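Local coordinates for 16S rRNA methyltransferase (Streptomyces sp. DSM 40477, PDB 3MQ2), which methylates the N1 position of adenine 1408 in 16S rRNA, using S-adenosyl-L-methionine as methyl donor, and thereby confers resistance to aminoglycosides such as kanamycin and apramycin, at residues V55-D60 with L86-E91; V34-G39 with S62-I67. One frame throughout, in Å; residues are numbered along the deposited sequence.

Interaction 1 (V55-D60 with L86-E91). With SAH (S-adenosyl-L-homocysteine), chain C.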
ATOM      1  N   VAL A  55      -8.585   2.109   4.102  1.00  8.39           N
ATOM      2  CA  VAL A  55      -7.712   2.630   5.143  1.00  7.58           C
ATOM      3  C   VAL A  55      -6.350   2.861   4.503  1.00 11.36           C
ATOM      4  O   VAL A  55      -5.868   2.022   3.745  1.00 11.97           O
ATOM      5  CB  VAL A  55      -7.576   1.627   6.318  1.00  7.10           C
ATOM      6  CG1 VAL A  55      -6.678   2.193   7.422  1.00  8.99           C
ATOM      7  CG2 VAL A  55      -8.956   1.293   6.893  1.00  9.22           C
ATOM      8  N   ALA A  56      -5.727   3.996   4.791  1.00  7.56           N
ATOM      9  CA  ALA A  56      -4.422   4.272   4.204  1.00  5.56           C
ATOM     10  C   ALA A  56      -3.528   4.846   5.265  1.00 11.26           C
ATOM     11  O   ALA A  56      -3.964   5.646   6.081  1.00  9.52           O
ATOM     12  CB  ALA A  56      -4.541   5.243   3.028  1.00  8.01           C
ATOM     13  N   LEU A  57      -2.274   4.423   5.280  1.00  6.74           N
ATOM     14  CA  LEU A  57      -1.387   4.924   6.317  1.00  7.53           C
ATOM     15  C   LEU A  57      -0.035   5.332   5.765  1.00 10.48           C
ATOM     16  O   LEU A  57       0.386   4.883   4.684  1.00  9.02           O
ATOM     17  CB  LEU A  57      -1.242   3.908   7.446  1.00 12.94           C
ATOM     18  CG  LEU A  57      -0.854   2.488   7.054  1.00 14.10           C
ATOM     19  CD1 LEU A  57       0.649   2.397   6.932  1.00 17.14           C
ATOM     20  CD2 LEU A  57      -1.358   1.497   8.093  1.00 16.80           C
ATOM     21  N   ASP A  58       0.627   6.228   6.490  1.00  7.13           N
ATOM     22  CA  ASP A  58       1.995   6.585   6.152  1.00  7.78           C
ATOM     23  C   ASP A  58       2.701   6.972   7.428  1.00  9.99           C
ATOM     24  O   ASP A  58       2.066   7.457   8.373  1.00 10.11           O
ATOM     25  CB  ASP A  58       2.039   7.775   5.195  1.00  8.43           C
ATOM     26  CG  ASP A  58       3.354   7.863   4.441  1.00 14.93           C
ATOM     27  OD1 ASP A  58       3.419   7.334   3.309  1.00 13.57           O
ATOM     28  OD2 ASP A  58       4.329   8.435   4.981  1.00 17.88           O
ATOM     29  N   ALA A  59       4.014   6.777   7.438  1.00  9.60           N
ATOM     30  CA  ALA A  59       4.838   7.179   8.588  1.00 10.68           C
ATOM     31  C   ALA A  59       4.890   8.695   8.741  1.00 14.96           C
ATOM     32  O   ALA A  59       5.116   9.209   9.842  1.00 11.55           O
ATOM     33  CB  ALA A  59       6.240   6.632   8.427  1.00 14.28           C
ATOM     34  N   ASP A  60       4.701   9.417   7.636  1.00 13.79           N
ATOM     35  CA  ASP A  60       4.808  10.877   7.645  1.00 16.82           C
ATOM     36  C   ASP A  60       3.431  11.543   7.551  1.00 19.08           C
ATOM     37  O   ASP A  60       2.831  11.582   6.477  1.00 21.96           O
ATOM     38  CB  ASP A  60       5.694  11.335   6.478  1.00 22.13           C
ATOM     39  CG  ASP A  60       5.865  12.849   6.419  1.00 32.08           C
ATOM     40  OD1 ASP A  60       5.162  13.580   7.149  1.00 28.73           O
ATOM     41  OD2 ASP A  60       6.710  13.311   5.623  1.00 44.38           O
ATOM     42  N   LEU A  86      -4.455   7.112   8.382  1.00  6.48           N
ATOM     43  CA  LEU A  86      -3.866   6.844   9.695  1.00  6.33           C
ATOM     44  C   LEU A  86      -2.369   7.133   9.695  1.00  7.76           C
ATOM     45  O   LEU A  86      -1.689   6.977   8.689  1.00 10.04           O
ATOM     46  CB  LEU A  86      -4.078   5.372  10.080  1.00  7.30           C
ATOM     47  CG  LEU A  86      -5.521   4.886  10.173  1.00  7.44           C
ATOM     48  CD1 LEU A  86      -5.554   3.420  10.627  1.00  8.90           C
ATOM     49  CD2 LEU A  86      -6.351   5.742  11.136  1.00 11.75           C
ATOM     50  N   TRP A  87      -1.854   7.526  10.850  1.00  8.61           N
ATOM     51  CA  TRP A  87      -0.435   7.820  11.003  1.00  9.61           C
ATOM     52  C   TRP A  87       0.229   6.603  11.601  1.00 10.60           C
ATOM     53  O   TRP A  87      -0.000   6.291  12.763  1.00  9.59           O
ATOM     54  CB  TRP A  87      -0.291   8.981  11.983  1.00  7.61           C
ATOM     55  CG  TRP A  87       1.071   9.582  12.110  1.00 10.36           C
ATOM     56  CD1 TRP A  87       2.111   9.528  11.211  1.00 11.33           C
ATOM     57  CD2 TRP A  87       1.539  10.362  13.221  1.00  9.59           C
ATOM     58  NE1 TRP A  87       3.192  10.242  11.704  1.00 10.96           N
ATOM     59  CE2 TRP A  87       2.862  10.756  12.928  1.00 10.25           C
ATOM     60  CE3 TRP A  87       0.956  10.773  14.424  1.00 10.15           C
ATOM     61  CZ2 TRP A  87       3.617  11.535  13.808  1.00 12.25           C
ATOM     62  CZ3 TRP A  87       1.713  11.552  15.296  1.00 12.35           C
ATOM     63  CH2 TRP A  87       3.028  11.917  14.986  1.00 16.26           C
ATOM     64  N   ALA A  88       1.034   5.897  10.817  1.00  7.85           N
ATOM     65  CA  ALA A  88       1.642   4.664  11.313  1.00  7.97           C
ATOM     66  C   ALA A  88       2.717   4.176  10.369  1.00  8.76           C
ATOM     67  O   ALA A  88       2.663   4.444   9.175  1.00 10.19           O
ATOM     68  CB  ALA A  88       0.581   3.570  11.478  1.00 11.69           C
ATOM     69  N   THR A  89       3.685   3.445  10.914  1.00  8.51           N
ATOM     70  CA  THR A  89       4.703   2.812  10.083  1.00  9.07           C
ATOM     71  C   THR A  89       4.350   1.364   9.801  1.00  9.60           C
ATOM     72  O   THR A  89       3.567   0.745  10.522  1.00 10.34           O
ATOM     73  CB  THR A  89       6.064   2.804  10.786  1.00 10.27           C
ATOM     74  OG1 THR A  89       6.002   1.942  11.927  1.00 10.60           O
ATOM     75  CG2 THR A  89       6.429   4.216  11.235  1.00 12.13           C
ATOM     76  N   ALA A  90       4.975   0.802   8.772  1.00 10.57           N
ATOM     77  CA  ALA A  90       4.787  -0.610   8.482  1.00 12.25           C
ATOM     78  C   ALA A  90       5.380  -1.508   9.571  1.00 13.83           C
ATOM     79  O   ALA A  90       4.945  -2.652   9.741  1.00 14.57           O
ATOM     80  CB  ALA A  90       5.363  -0.963   7.109  1.00 14.74           C
ATOM     81  N   GLU A  91       6.363  -0.994  10.309  1.00 12.70           N
ATOM     82  CA  GLU A  91       6.945  -1.737  11.424  1.00 12.08           C
ATOM     83  C   GLU A  91       5.985  -1.834  12.604  1.00 13.70           C
ATOM     84  O   GLU A  91       6.020  -2.800  13.370  1.00 14.49           O
ATOM     85  CB  GLU A  91       8.239  -1.064  11.893  1.00 12.38           C
ATOM     86  CG  GLU A  91       9.429  -1.250  10.954  1.00 13.73           C
ATOM     87  CD  GLU A  91       9.519  -0.208   9.864  1.00 19.60           C
ATOM     88  OE1 GLU A  91       8.563   0.582   9.684  1.00 14.58           O
ATOM     89  OE2 GLU A  91      10.563  -0.186   9.177  1.00 19.09           O
TER
HETATM   90  N   SAH C 216       2.301   4.805  -2.363  0.62  5.86           N
HETATM   91  CA  SAH C 216       2.409   6.248  -2.482  0.62 13.22           C
HETATM   92  CB  SAH C 216       3.706   6.759  -1.856  0.62  9.82           C
HETATM   93  CG  SAH C 216       4.941   5.940  -2.213  0.62 13.11           C
HETATM   94  SD  SAH C 216       6.465   6.805  -1.756  0.62 17.41           S
HETATM   95  C   SAH C 216       2.343   6.634  -3.947  0.62 21.89           C
HETATM   96  O   SAH C 216       2.304   7.816  -4.291  0.62 22.72           O
HETATM   97  OXT SAH C 216       2.335   5.755  -4.809  0.62 14.06           O
HETATM   98  C5' SAH C 216       6.688   5.570  -0.450  0.62 13.49           C
HETATM   99  C4' SAH C 216       5.978   5.972   0.838  0.62  9.21           C
HETATM  100  O4' SAH C 216       6.172   4.959   1.803  0.62 13.42           O
HETATM  101  C3' SAH C 216       6.530   7.259   1.454  0.62 12.13           C
HETATM  102  O3' SAH C 216       5.464   8.139   1.715  0.62 13.20           O
HETATM  103  C2' SAH C 216       7.144   6.866   2.779  0.62 12.97           C
HETATM  104  O2' SAH C 216       6.860   7.824   3.782  0.62 14.44           O
HETATM  105  C1' SAH C 216       6.445   5.551   3.059  0.62 10.71           C
HETATM  106  N9  SAH C 216       7.226   4.609   3.870  0.62 15.81           N
HETATM  107  C8  SAH C 216       8.512   4.171   3.692  0.62 11.25           C
HETATM  108  N7  SAH C 216       8.795   3.286   4.689  0.62 16.73           N
HETATM  109  C5  SAH C 216       7.696   3.167   5.478  0.62 12.80           C
HETATM  110  C6  SAH C 216       7.421   2.420   6.614  0.62 12.30           C
HETATM  111  N6  SAH C 216       8.339   1.611   7.137  0.62 11.46           N
HETATM  112  N1  SAH C 216       6.176   2.518   7.191  0.62 13.59           N
HETATM  113  C2  SAH C 216       5.210   3.347   6.659  0.62 14.33           C
HETATM  114  N3  SAH C 216       5.483   4.097   5.538  0.62 11.22           N
HETATM  115  C4  SAH C 216       6.706   3.990   4.966  0.62 13.81           C

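Interaction 2 (V34-G39 with S62-I67). With SAH (S-adenosyl-L-homocysteine), chain C.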
ATOM      1  N   VAL A  34      -0.573   0.730   2.346  1.00  7.86           N
ATOM      2  CA  VAL A  34       0.549   0.921   3.263  1.00  7.06           C
ATOM      3  C   VAL A  34       1.620   1.801   2.625  1.00  7.67           C
ATOM      4  O   VAL A  34       2.126   1.487   1.552  1.00  9.96           O
ATOM      5  CB  VAL A  34       1.163  -0.443   3.666  1.00  8.90           C
ATOM      6  CG1 VAL A  34       2.384  -0.240   4.572  1.00  9.56           C
ATOM      7  CG2 VAL A  34       0.096  -1.320   4.335  1.00 12.59           C
ATOM      8  N   GLY A  35       1.968   2.909   3.281  1.00  8.06           N
ATOM      9  CA  GLY A  35       2.912   3.852   2.706  1.00  7.81           C
ATOM     10  C   GLY A  35       2.267   4.705   1.633  1.00 11.05           C
ATOM     11  O   GLY A  35       2.785   4.823   0.527  1.00  9.73           O
ATOM     12  N   THR A  36       1.147   5.328   1.977  1.00  7.66           N
ATOM     13  CA  THR A  36       0.270   5.957   0.988  1.00 10.29           C
ATOM     14  C   THR A  36       0.756   7.327   0.496  1.00  9.72           C
ATOM     15  O   THR A  36       0.256   7.852  -0.520  1.00 11.76           O
ATOM     16  CB  THR A  36      -1.157   6.065   1.552  1.00 11.81           C
ATOM     17  OG1 THR A  36      -2.105   6.233   0.488  1.00 11.40           O
ATOM     18  CG2 THR A  36      -1.257   7.229   2.539  1.00 13.03           C
ATOM     19  N   GLY A  37       1.714   7.923   1.202  1.00 10.22           N
ATOM     20  CA  GLY A  37       2.280   9.186   0.745  1.00  9.70           C
ATOM     21  C   GLY A  37       1.226  10.277   0.774  1.00 12.80           C
ATOM     22  O   GLY A  37       0.577  10.475   1.802  1.00 12.47           O
ATOM     23  N   ASP A  38       1.038  10.987  -0.339  1.00 12.64           N
ATOM     24  CA  ASP A  38       0.000  12.024  -0.371  1.00 16.58           C
ATOM     25  C   ASP A  38      -1.442  11.502  -0.389  1.00 15.62           C
ATOM     26  O   ASP A  38      -2.385  12.287  -0.252  1.00 17.14           O
ATOM     27  CB  ASP A  38       0.229  13.047  -1.494  1.00 17.35           C
ATOM     28  CG  ASP A  38       0.017  12.476  -2.881  1.00 21.99           C
ATOM     29  OD1 ASP A  38      -0.589  11.390  -3.035  1.00 19.14           O
ATOM     30  OD2 ASP A  38       0.449  13.149  -3.838  1.00 23.75           O
ATOM     31  N   GLY A  39      -1.619  10.190  -0.530  1.00 12.94           N
ATOM     32  CA  GLY A  39      -2.931   9.589  -0.354  1.00 10.80           C
ATOM     33  C   GLY A  39      -3.894   9.662  -1.536  1.00  9.64           C
ATOM     34  O   GLY A  39      -5.087   9.393  -1.387  1.00 11.16           O
ATOM     35  N   SER A  62       2.481  14.600   7.615  1.00 20.65           N
ATOM     36  CA  SER A  62       2.390  15.837   6.837  1.00 18.90           C
ATOM     37  C   SER A  62       2.000  15.596   5.378  1.00 19.57           C
ATOM     38  O   SER A  62       1.353  16.444   4.761  1.00 16.84           O
ATOM     39  CB  SER A  62       3.704  16.616   6.893  1.00 25.12           C
ATOM     40  OG  SER A  62       4.722  15.936   6.179  1.00 31.89           O
ATOM     41  N   ARG A  63       2.384  14.445   4.828  1.00 22.21           N
ATOM     42  CA  ARG A  63       2.114  14.150   3.420  1.00 24.36           C
ATOM     43  C   ARG A  63       0.622  14.047   3.140  1.00 19.30           C
ATOM     44  O   ARG A  63       0.156  14.394   2.060  1.00 17.85           O
ATOM     45  CB  ARG A  63       2.779  12.836   2.987  1.00 32.54           C
ATOM     46  CG  ARG A  63       4.295  12.815   3.042  1.00 35.63           C
ATOM     47  CD  ARG A  63       4.931  13.807   2.077  0.58 36.64           C
ATOM     48  NE  ARG A  63       4.478  13.658   0.694  0.48 38.87           N
ATOM     49  CZ  ARG A  63       4.740  12.609  -0.082  1.00 41.48           C
ATOM     50  NH1 ARG A  63       5.432  11.579   0.385  1.00 38.98           N
ATOM     51  NH2 ARG A  63       4.290  12.582  -1.329  1.00 46.16           N
ATOM     52  N   MET A  64      -0.119  13.559   4.125  1.00 16.63           N
ATOM     53  CA  MET A  64      -1.536  13.280   3.960  1.00 18.27           C
ATOM     54  C   MET A  64      -2.436  14.479   4.274  1.00 16.95           C
ATOM     55  O   MET A  64      -3.657  14.368   4.203  1.00 15.44           O
ATOM     56  CB  MET A  64      -1.921  12.094   4.858  1.00 13.38           C
ATOM     57  CG  MET A  64      -1.155  10.794   4.541  1.00 18.28           C
ATOM     58  SD  MET A  64      -1.603   9.429   5.651  1.00 15.93           S
ATOM     59  CE  MET A  64      -0.632   9.837   7.114  1.00 16.45           C
ATOM     60  N   GLU A  65      -1.844  15.619   4.613  1.00 17.80           N
ATOM     61  CA  GLU A  65      -2.636  16.755   5.097  1.00 19.19           C
ATOM     62  C   GLU A  65      -3.774  17.166   4.161  1.00 15.62           C
ATOM     63  O   GLU A  65      -4.942  17.147   4.548  1.00 19.87           O
ATOM     64  CB  GLU A  65      -1.763  17.978   5.374  1.00 20.73           C
ATOM     65  CG  GLU A  65      -2.594  19.194   5.789  1.00 28.26           C
ATOM     66  CD  GLU A  65      -1.793  20.483   5.830  1.00 41.37           C
ATOM     67  OE1 GLU A  65      -0.562  20.414   6.053  1.00 39.80           O
ATOM     68  OE2 GLU A  65      -2.399  21.563   5.638  1.00 36.48           O
ATOM     69  N   LYS A  66      -3.422  17.559   2.940  1.00 19.38           N
ATOM     70  CA  LYS A  66      -4.406  18.084   1.992  1.00 19.81           C
ATOM     71  C   LYS A  66      -5.536  17.117   1.682  1.00 17.86           C
ATOM     72  O   LYS A  66      -6.707  17.473   1.791  1.00 19.06           O
ATOM     73  CB  LYS A  66      -3.729  18.514   0.689  1.00 20.02           C
ATOM     74  CG  LYS A  66      -4.711  18.924  -0.396  1.00 32.20           C
ATOM     75  CD  LYS A  66      -4.162  18.626  -1.785  1.00 45.83           C
ATOM     76  CE  LYS A  66      -5.247  18.750  -2.844  1.00 52.12           C
ATOM     77  NZ  LYS A  66      -6.397  17.845  -2.564  1.00 51.92           N
ATOM     78  N   ILE A  67      -5.192  15.891   1.291  1.00 17.77           N
ATOM     79  CA  ILE A  67      -6.213  14.950   0.832  1.00 13.96           C
ATOM     80  C   ILE A  67      -7.085  14.440   1.979  1.00 12.92           C
ATOM     81  O   ILE A  67      -8.284  14.243   1.808  1.00 13.93           O
ATOM     82  CB  ILE A  67      -5.607  13.796   0.017  1.00 16.54           C
ATOM     83  CG1 ILE A  67      -4.861  14.367  -1.191  1.00 27.80           C
ATOM     84  CG2 ILE A  67      -6.694  12.853  -0.471  1.00 15.92           C
ATOM     85  CD1 ILE A  67      -4.578  13.356  -2.272  1.00 30.31           C
TER
HETATM   86  N   SAH C 216       2.301   4.805  -2.363  0.62  5.86           N
HETATM   87  CA  SAH C 216       2.409   6.248  -2.482  0.62 13.22           C
HETATM   88  CB  SAH C 216       3.706   6.759  -1.856  0.62  9.82           C
HETATM   89  CG  SAH C 216       4.941   5.940  -2.213  0.62 13.11           C
HETATM   90  SD  SAH C 216       6.465   6.805  -1.756  0.62 17.41           S
HETATM   91  C   SAH C 216       2.343   6.634  -3.947  0.62 21.89           C
HETATM   92  O   SAH C 216       2.304   7.816  -4.291  0.62 22.72           O
HETATM   93  OXT SAH C 216       2.335   5.755  -4.809  0.62 14.06           O
HETATM   94  C5' SAH C 216       6.688   5.570  -0.450  0.62 13.49           C
HETATM   95  C4' SAH C 216       5.978   5.972   0.838  0.62  9.21           C
HETATM   96  O4' SAH C 216       6.172   4.959   1.803  0.62 13.42           O
HETATM   97  C3' SAH C 216       6.530   7.259   1.454  0.62 12.13           C
HETATM   98  O3' SAH C 216       5.464   8.139   1.715  0.62 13.20           O
HETATM   99  C2' SAH C 216       7.144   6.866   2.779  0.62 12.97           C
HETATM  100  O2' SAH C 216       6.860   7.824   3.782  0.62 14.44           O
HETATM  101  C1' SAH C 216       6.445   5.551   3.059  0.62 10.71           C
HETATM  102  N9  SAH C 216       7.226   4.609   3.870  0.62 15.81           N
HETATM  103  C8  SAH C 216       8.512   4.171   3.692  0.62 11.25           C
HETATM  104  N7  SAH C 216       8.795   3.286   4.689  0.62 16.73           N
HETATM  105  C5  SAH C 216       7.696   3.167   5.478  0.62 12.80           C
HETATM  106  C6  SAH C 216       7.421   2.420   6.614  0.62 12.30           C
HETATM  107  N6  SAH C 216       8.339   1.611   7.137  0.62 11.46           N
HETATM  108  N1  SAH C 216       6.176   2.518   7.191  0.62 13.59           N
HETATM  109  C2  SAH C 216       5.210   3.347   6.659  0.62 14.33           C
HETATM  110  N3  SAH C 216       5.483   4.097   5.538  0.62 11.22           N
HETATM  111  C4  SAH C 216       6.706   3.990   4.966  0.62 13.81           C
HETATM  112  O   HOH W   1      -2.451  14.905   0.681  1.00 20.36           O

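Interaction 1 (V55-D60 with L86-E91)
Leu86 N donates to Ala56 O at 2.8 Å, and the O of the same residue accepts from Asp58 N, two residues further along strand 52-58, over a longer 3.3 Å, so that Leu86 bonds to both sides of Leu57. Both donors lie nearly along the C=O axis, as in a regular parallel ladder. Leu86 O also receives a CA-H...O contact from Leu57 CA. Beyond this pair the ladder loses its regular geometry while the chains stay close. Ala88 N still reaches Asp58 O, but from above the carbonyl plane, 54° out of it. The indole of Trp87 adds a side-chain donor: Trp87 CG stands anti to the backbone N (chi1 -170°), and NE1 donates to Ala59 O at 2.9 Å, a bent bond with the acceptor close to the ring plane. On the sheet face of Leu57 and Leu86 the contact is apolar, with Val55 CG1 against Leu86 CD1.

Strands 52-58 and 83-87 lie side by side and are joined through the crossover helix 65-71, a beta-alpha-beta unit of the Rossmann-like methyltransferase fold; the end of the first strand and the loop after the second hold S-adenosyl-L-homocysteine. The Asp58 carboxylate takes both ribose hydroxyls: O3' donates to OD1 at 2.7 Å and O2' to OD2 at 2.9 Å. OD2 accepts in addition from Asp60 N through its anti lone pair, closing an Asx turn that fixes the carboxylate, while OD1 also accepts from Gly37 N. Ala90 N donates to adenine N1 at 2.6 Å. The exocyclic N6 donates to Glu91 OE1 at 2.8 Å, and OE2 is bonded to Ser110 OG.

Interaction 2 (V34-G39 with S62-I67)
Arg63 meets the glycine-rich loop twice, with its backbone and with its long side chain. Its CB rests 3.4 Å from Gly37 O, and the chain, bent at chi2 (-64°) and again at chi3, folds the guanidinium back over the loop. Gly37 C lies beneath the centre of the planar group and Asp38 N nearer its rim, on the same face. The Asp38 carboxylate does not pair with it: OD2 stays 4.6 Å from NH2, and OD1 accepts from Lys40 N instead. NH1 stops 3.7 Å from O3' of the bound S-adenosyl-L-homocysteine, beside the loop that receives the ligand amino group at Gly35 O. This is the glycine-rich loop after the first strand of a Rossmann-like methyltransferase; Gly35 and Gly37, both with positive phi, let the backbone lie close against the ligand, Gly37 CA 3.5 Å from O3'. A type II' turn from Thr36 to Gly39 bends the loop toward the next helix.

Arg63 O receives a CA-H...O contact from Asp38 CA, and a water bridges the same two backbones. The water donates to Arg63 O and to Asp38 O, the latter at 2.8 Å, and accepts from Ile67 N. Met64 follows, its CG 3.3 Å from Gly37 O and its SD 3.8 Å from Thr36 CG2, the two side chains crossing at about a right angle. Three residues on, in helix 65-71, Ile67 CD1 lies 3.2 Å from Asp38 O. Met64 and Ile67 both also touch Tyr85 of strand 83-87, while Ile67 reaches Lys40 and Tyr43, so that the start of helix 65-71 packs beside helix 40-48 and over strand 83-87.

In the fold
Both interactions are largely buried, and they meet at the S-adenosyl-L-homocysteine pocket with centres about 9 Å apart. Interaction 1 is sheet chemistry: direct backbone bonds between neighbouring parallel strands, extended by an indole N-H. Interaction 2 joins a loop to the start of a helix through van der Waals packing and a shared water, with the exposed Arg63 at its outer side. Their segments alternate along the chain, helix 65-71 of interaction 2 connecting the two strands of interaction 1. They are tied directly where Thr36 N lies 2.8 Å from Leu57 O, probably hydrogen-bonded. Residues 86-91 serve the adenine, whereas 34-39 lie along the ribose and amino-acid portion.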